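Local atomic coordinates of taurine:2-oxoglutarate aminotransferase (Bifidobacterium kashiwanohense PV20-2, PDB entry 6JIX), a protein that probably transfers the amino group of taurine to 2-oxoglutarate, using pyridoxal 5'-phosphate as its cofactor. Residues D118-V130 against I299-L312. Numbering follows the deposited sequence.
With GLU (glutamic acid), chain O.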
loop_
_atom_site.group_PDB
_atom_site.type_symbol
_atom_site.label_atom_id
_atom_site.label_comp_id
_atom_site.label_asym_id
_atom_site.label_seq_id
_atom_site.Cartn_x
_atom_site.Cartn_y
_atom_site.Cartn_z
ATOM N N ASP A 118 -2.626 -3.662 -2.864
ATOM C CA ASP A 118 -3.856 -3.265 -2.177
ATOM C C ASP A 118 -5.006 -3.078 -3.171
ATOM O O ASP A 118 -6.177 -3.273 -2.813
ATOM C CB ASP A 118 -3.657 -2.055 -1.241
ATOM C CG ASP A 118 -3.010 -0.844 -1.901
ATOM O OD1 ASP A 118 -2.468 -0.926 -3.032
ATOM O OD2 ASP A 118 -3.040 0.227 -1.243
ATOM N N SER A 119 -4.707 -2.766 -4.430
ATOM C CA SER A 119 -5.798 -2.686 -5.394
ATOM C C SER A 119 -6.383 -4.071 -5.702
ATOM O O SER A 119 -7.602 -4.216 -5.861
ATOM C CB SER A 119 -5.319 -1.990 -6.663
ATOM O OG SER A 119 -3.991 -2.373 -6.944
ATOM N N ASN A 120 -5.559 -5.115 -5.737
ATOM C CA ASN A 120 -6.131 -6.451 -5.874
ATOM C C ASN A 120 -6.891 -6.865 -4.620
ATOM O O ASN A 120 -7.969 -7.469 -4.716
ATOM C CB ASN A 120 -5.040 -7.453 -6.235
ATOM C CG ASN A 120 -4.622 -7.323 -7.684
ATOM O OD1 ASN A 120 -5.437 -6.953 -8.522
ATOM N ND2 ASN A 120 -3.359 -7.591 -7.981
ATOM N N GLU A 121 -6.333 -6.564 -3.433
ATOM C CA GLU A 121 -7.042 -6.801 -2.173
ATOM C C GLU A 121 -8.433 -6.198 -2.214
ATOM O O GLU A 121 -9.417 -6.828 -1.821
ATOM C CB GLU A 121 -6.272 -6.199 -0.994
ATOM C CG GLU A 121 -4.854 -6.691 -0.801
ATOM C CD GLU A 121 -4.758 -7.727 0.299
ATOM O OE1 GLU A 121 -3.636 -7.965 0.792
ATOM O OE2 GLU A 121 -5.808 -8.307 0.669
ATOM N N ASN A 122 -8.524 -4.959 -2.673
ATOM C CA ASN A 122 -9.797 -4.269 -2.643
ATOM C C ASN A 122 -10.719 -4.769 -3.744
ATOM O O ASN A 122 -11.931 -4.899 -3.524
ATOM C CB ASN A 122 -9.559 -2.755 -2.744
ATOM C CG ASN A 122 -9.195 -2.137 -1.397
ATOM O OD1 ASN A 122 -9.927 -2.286 -0.412
ATOM N ND2 ASN A 122 -8.046 -1.466 -1.339
ATOM N N ALA A 123 -10.160 -5.100 -4.916
ATOM C CA ALA A 123 -10.980 -5.688 -5.970
ATOM C C ALA A 123 -11.615 -6.986 -5.495
ATOM O O ALA A 123 -12.814 -7.211 -5.693
ATOM C CB ALA A 123 -10.147 -5.913 -7.232
ATOM N N ILE A 124 -10.832 -7.835 -4.833
ATOM C CA ILE A 124 -11.375 -9.035 -4.206
ATOM C C ILE A 124 -12.514 -8.681 -3.253
ATOM O O ILE A 124 -13.601 -9.270 -3.315
ATOM C CB ILE A 124 -10.261 -9.794 -3.473
ATOM C CG1 ILE A 124 -9.287 -10.402 -4.468
ATOM C CG2 ILE A 124 -10.857 -10.837 -2.525
ATOM C CD1 ILE A 124 -7.989 -10.797 -3.817
ATOM N N LYS A 125 -12.261 -7.754 -2.312
ATOM C CA LYS A 125 -13.284 -7.410 -1.325
ATOM C C LYS A 125 -14.565 -6.952 -2.003
ATOM O O LYS A 125 -15.668 -7.337 -1.595
ATOM C CB LYS A 125 -12.788 -6.318 -0.377
ATOM C CG LYS A 125 -11.918 -6.829 0.748
ATOM C CD LYS A 125 -11.171 -5.707 1.445
ATOM C CE LYS A 125 -11.972 -5.127 2.591
ATOM N NZ LYS A 125 -11.364 -3.841 3.048
ATOM N N MET A 126 -14.436 -6.115 -3.036
ATOM C CA MET A 126 -15.611 -5.606 -3.734
ATOM C C MET A 126 -16.365 -6.726 -4.452
ATOM O O MET A 126 -17.604 -6.777 -4.408
ATOM C CB MET A 126 -15.185 -4.509 -4.710
ATOM C CG MET A 126 -14.457 -3.330 -4.053
ATOM S SD MET A 126 -14.318 -1.905 -5.160
ATOM C CE MET A 126 -12.640 -2.013 -5.734
ATOM N N ALA A 127 -15.641 -7.659 -5.083
ATOM C CA ALA A 127 -16.323 -8.747 -5.780
ATOM C C ALA A 127 -17.110 -9.608 -4.801
ATOM O O ALA A 127 -18.244 -10.008 -5.084
ATOM C CB ALA A 127 -15.322 -9.594 -6.572
ATOM N N ARG A 128 -16.537 -9.891 -3.636
ATOM C CA ARG A 128 -17.276 -10.657 -2.636
ATOM C C ARG A 128 -18.511 -9.888 -2.159
ATOM O O ARG A 128 -19.586 -10.475 -1.980
ATOM C CB ARG A 128 -16.354 -11.012 -1.464
ATOM C CG ARG A 128 -15.593 -12.312 -1.633
ATOM C CD ARG A 128 -14.281 -12.296 -0.866
ATOM N NE ARG A 128 -13.587 -13.580 -0.936
ATOM C CZ ARG A 128 -12.450 -13.863 -0.301
ATOM N NH1 ARG A 128 -11.861 -12.945 0.462
ATOM N NH2 ARG A 128 -11.909 -15.074 -0.414
ATOM N N MET A 129 -18.381 -8.565 -1.973
ATOM C CA MET A 129 -19.517 -7.746 -1.543
ATOM C C MET A 129 -20.580 -7.651 -2.635
ATOM O O MET A 129 -21.780 -7.773 -2.355
ATOM C CB MET A 129 -19.046 -6.345 -1.147
ATOM C CG MET A 129 -18.658 -6.171 0.338
ATOM S SD MET A 129 -18.066 -4.495 0.738
ATOM C CE MET A 129 -16.301 -4.682 0.548
ATOM N N VAL A 130 -20.163 -7.412 -3.882
ATOM C CA VAL A 130 -21.130 -7.234 -4.964
ATOM C C VAL A 130 -21.884 -8.532 -5.241
ATOM O O VAL A 130 -23.115 -8.544 -5.328
ATOM C CB VAL A 130 -20.428 -6.723 -6.226
ATOM C CG1 VAL A 130 -21.314 -6.979 -7.424
ATOM C CG2 VAL A 130 -20.053 -5.242 -6.073
ATOM N N ILE A 299 -21.107 -2.239 -10.930
ATOM C CA ILE A 299 -20.445 -2.244 -9.627
ATOM C C ILE A 299 -20.560 -0.877 -8.955
ATOM O O ILE A 299 -20.800 -0.782 -7.746
ATOM C CB ILE A 299 -18.977 -2.688 -9.782
ATOM C CG1 ILE A 299 -18.916 -4.176 -10.184
ATOM C CG2 ILE A 299 -18.193 -2.391 -8.516
ATOM C CD1 ILE A 299 -17.509 -4.711 -10.432
ATOM N N SER A 300 -20.382 0.208 -9.717
ATOM C CA SER A 300 -20.584 1.535 -9.139
ATOM C C SER A 300 -21.996 1.668 -8.575
ATOM O O SER A 300 -22.193 2.210 -7.478
ATOM C CB SER A 300 -20.294 2.613 -10.185
ATOM O OG SER A 300 -20.711 3.900 -9.753
ATOM N N ASP A 301 -22.989 1.155 -9.309
ATOM C CA ASP A 301 -24.371 1.182 -8.836
ATOM C C ASP A 301 -24.513 0.440 -7.519
ATOM O O ASP A 301 -25.190 0.919 -6.605
ATOM C CB ASP A 301 -25.309 0.551 -9.871
ATOM C CG ASP A 301 -25.637 1.487 -11.032
ATOM O OD1 ASP A 301 -25.286 2.693 -10.970
ATOM O OD2 ASP A 301 -26.252 1.002 -12.009
ATOM N N TYR A 302 -23.898 -0.739 -7.405
ATOM C CA TYR A 302 -24.016 -1.489 -6.160
ATOM C C TYR A 302 -23.592 -0.631 -4.975
ATOM O O TYR A 302 -24.268 -0.592 -3.941
ATOM C CB TYR A 302 -23.183 -2.780 -6.199
ATOM C CG TYR A 302 -23.357 -3.579 -4.920
ATOM C CD1 TYR A 302 -22.551 -3.346 -3.807
ATOM C CD2 TYR A 302 -24.364 -4.521 -4.805
ATOM C CE1 TYR A 302 -22.734 -4.052 -2.623
ATOM C CE2 TYR A 302 -24.556 -5.232 -3.630
ATOM C CZ TYR A 302 -23.744 -5.001 -2.541
ATOM O OH TYR A 302 -23.952 -5.713 -1.372
ATOM N N PHE A 303 -22.473 0.072 -5.111
ATOM C CA PHE A 303 -21.938 0.878 -4.023
ATOM C C PHE A 303 -22.544 2.280 -3.974
ATOM O O PHE A 303 -22.110 3.110 -3.169
ATOM C CB PHE A 303 -20.405 0.901 -4.113
ATOM C CG PHE A 303 -19.785 -0.430 -3.786
ATOM C CD1 PHE A 303 -19.873 -0.956 -2.492
ATOM C CD2 PHE A 303 -19.172 -1.189 -4.768
ATOM C CE1 PHE A 303 -19.331 -2.201 -2.180
ATOM C CE2 PHE A 303 -18.631 -2.438 -4.468
ATOM C CZ PHE A 303 -18.716 -2.946 -3.173
ATOM N N THR A 304 -23.526 2.567 -4.824
ATOM C CA THR A 304 -24.399 3.697 -4.546
ATOM C C THR A 304 -25.464 3.319 -3.517
ATOM O O THR A 304 -25.773 4.121 -2.633
ATOM C CB THR A 304 -25.041 4.206 -5.842
ATOM O OG1 THR A 304 -24.026 4.478 -6.818
ATOM C CG2 THR A 304 -25.807 5.475 -5.591
ATOM N N ASP A 305 -25.989 2.083 -3.579
ATOM C CA ASP A 305 -26.973 1.586 -2.613
ATOM C C ASP A 305 -26.349 1.001 -1.355
ATOM O O ASP A 305 -27.049 0.878 -0.344
ATOM C CB ASP A 305 -27.862 0.476 -3.198
ATOM C CG ASP A 305 -28.481 0.834 -4.526
ATOM O OD1 ASP A 305 -29.228 1.835 -4.589
ATOM O OD2 ASP A 305 -28.246 0.080 -5.501
ATOM N N HIS A 306 -25.102 0.539 -1.414
ATOM C CA HIS A 306 -24.451 -0.096 -0.275
ATOM C C HIS A 306 -23.149 0.615 0.060
ATOM O O HIS A 306 -22.481 1.180 -0.811
ATOM C CB HIS A 306 -24.184 -1.575 -0.532
ATOM C CG HIS A 306 -25.414 -2.349 -0.873
ATOM N ND1 HIS A 306 -26.012 -2.279 -2.113
ATOM C CD2 HIS A 306 -26.171 -3.196 -0.133
ATOM C CE1 HIS A 306 -27.079 -3.060 -2.125
ATOM N NE2 HIS A 306 -27.196 -3.628 -0.937
ATOM N N VAL A 307 -22.806 0.601 1.342
ATOM C CA VAL A 307 -21.575 1.234 1.791
ATOM C C VAL A 307 -20.388 0.465 1.234
ATOM O O VAL A 307 -20.315 -0.765 1.350
ATOM C CB VAL A 307 -21.538 1.300 3.326
ATOM C CG1 VAL A 307 -20.164 1.696 3.803
ATOM C CG2 VAL A 307 -22.574 2.277 3.827
ATOM N N LEU A 308 -19.464 1.182 0.605
ATOM C CA LEU A 308 -18.197 0.590 0.180
ATOM C C LEU A 308 -17.320 0.395 1.410
ATOM O O LEU A 308 -16.654 1.328 1.865
ATOM C CB LEU A 308 -17.506 1.484 -0.847
ATOM C CG LEU A 308 -16.119 1.000 -1.259
ATOM C CD1 LEU A 308 -16.257 -0.311 -1.991
ATOM C CD2 LEU A 308 -15.430 2.024 -2.129
ATOM N N GLN A 309 -17.268 -0.827 1.936
ATOM C CA GLN A 309 -16.485 -1.106 3.142
ATOM C C GLN A 309 -15.011 -1.370 2.797
ATOM O O GLN A 309 -14.417 -2.386 3.169
ATOM C CB GLN A 309 -17.114 -2.268 3.903
ATOM C CG GLN A 309 -18.582 -2.026 4.314
ATOM C CD GLN A 309 -18.749 -1.025 5.483
ATOM O OE1 GLN A 309 -17.849 -0.235 5.788
ATOM N NE2 GLN A 309 -19.911 -1.053 6.124
ATOM N N CYS A 310 -14.424 -0.395 2.092
ATOM C CA CYS A 310 -13.021 -0.368 1.707
ATOM C C CYS A 310 -12.496 1.032 1.939
ATOM O O CYS A 310 -13.238 2.009 1.809
ATOM C CB CYS A 310 -12.812 -0.699 0.229
ATOM S SG CYS A 310 -13.300 -2.359 -0.245
ATOM N N GLY A 311 -11.207 1.131 2.230
ATOM C CA GLY A 311 -10.619 2.430 2.492
ATOM C C GLY A 311 -9.158 2.313 2.863
ATOM O O GLY A 311 -8.667 1.244 3.235
ATOM N N LEU A 312 -8.465 3.443 2.746
ATOM C CA LEU A 312 -7.094 3.547 3.215
ATOM C C LEU A 312 -6.766 5.020 3.384
ATOM O O LEU A 312 -7.316 5.875 2.686
ATOM C CB LEU A 312 -6.097 2.880 2.267
ATOM C CG LEU A 312 -6.134 3.247 0.786
ATOM C CD1 LEU A 312 -4.716 3.292 0.232
ATOM C CD2 LEU A 312 -6.951 2.220 0.063
HETATM N N GLU O . -10.671 7.807 7.052
HETATM C CA GLU O . -11.205 7.121 5.878
HETATM C C GLU O . -10.164 6.186 5.220
HETATM O O GLU O . -9.854 6.382 4.003
HETATM C CB GLU O . -11.714 8.125 4.823
HETATM C CG GLU O . -13.013 8.820 5.253
HETATM C CD GLU O . -14.077 8.987 4.159
HETATM O OE1 GLU O . -13.838 8.620 2.984
HETATM O OE2 GLU O . -15.204 9.493 4.433
HETATM O OXT GLU O . -9.648 5.218 5.878
#
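M126, M129 and V130 converge on the F303 ring where helices 118-130 and 299-305 of the large domain of this class-III, fold-type I aminotransferase meet, their axes over these segments crossing at 72°. The close-packed part lies here, M129 and V130 burying the most surface. V130 CG2 comes within 3.5 Å of F303 CE2, while M129 SD lies at the ring edge, 3.9 Å from F303 CE1, a Met-aromatic contact. M126, its CG beside the backbone N (chi1 -58°), adds an oblique one and touches L308; L308 CD1 and Y302 CD1 cover opposite faces of the ring. Unbranched, polarisable thioethers suit an aromatic neighbour. The loop 306-312 runs back along 118-130, and small C310 lets it come close: its SG meets M129 CE at 3.9 Å. K125 NZ gives Q309 O a weak hydrogen bond of 3.4 Å, its stronger partner being S146 of the second subunit. L312, near the cofactor, lines a glutamate pocket, its O 2.9 Å from O of the bound glutamate; its methyls meet N122 and D118 more loosely, D118 bonding chiefly to G115. Toward solvent lies partly exposed Y302, whose flat ring suits a helix surface: V130 CA makes a CH-pi contact 4.0 Å from its centroid, and H306 ND1 lies over the opposite face.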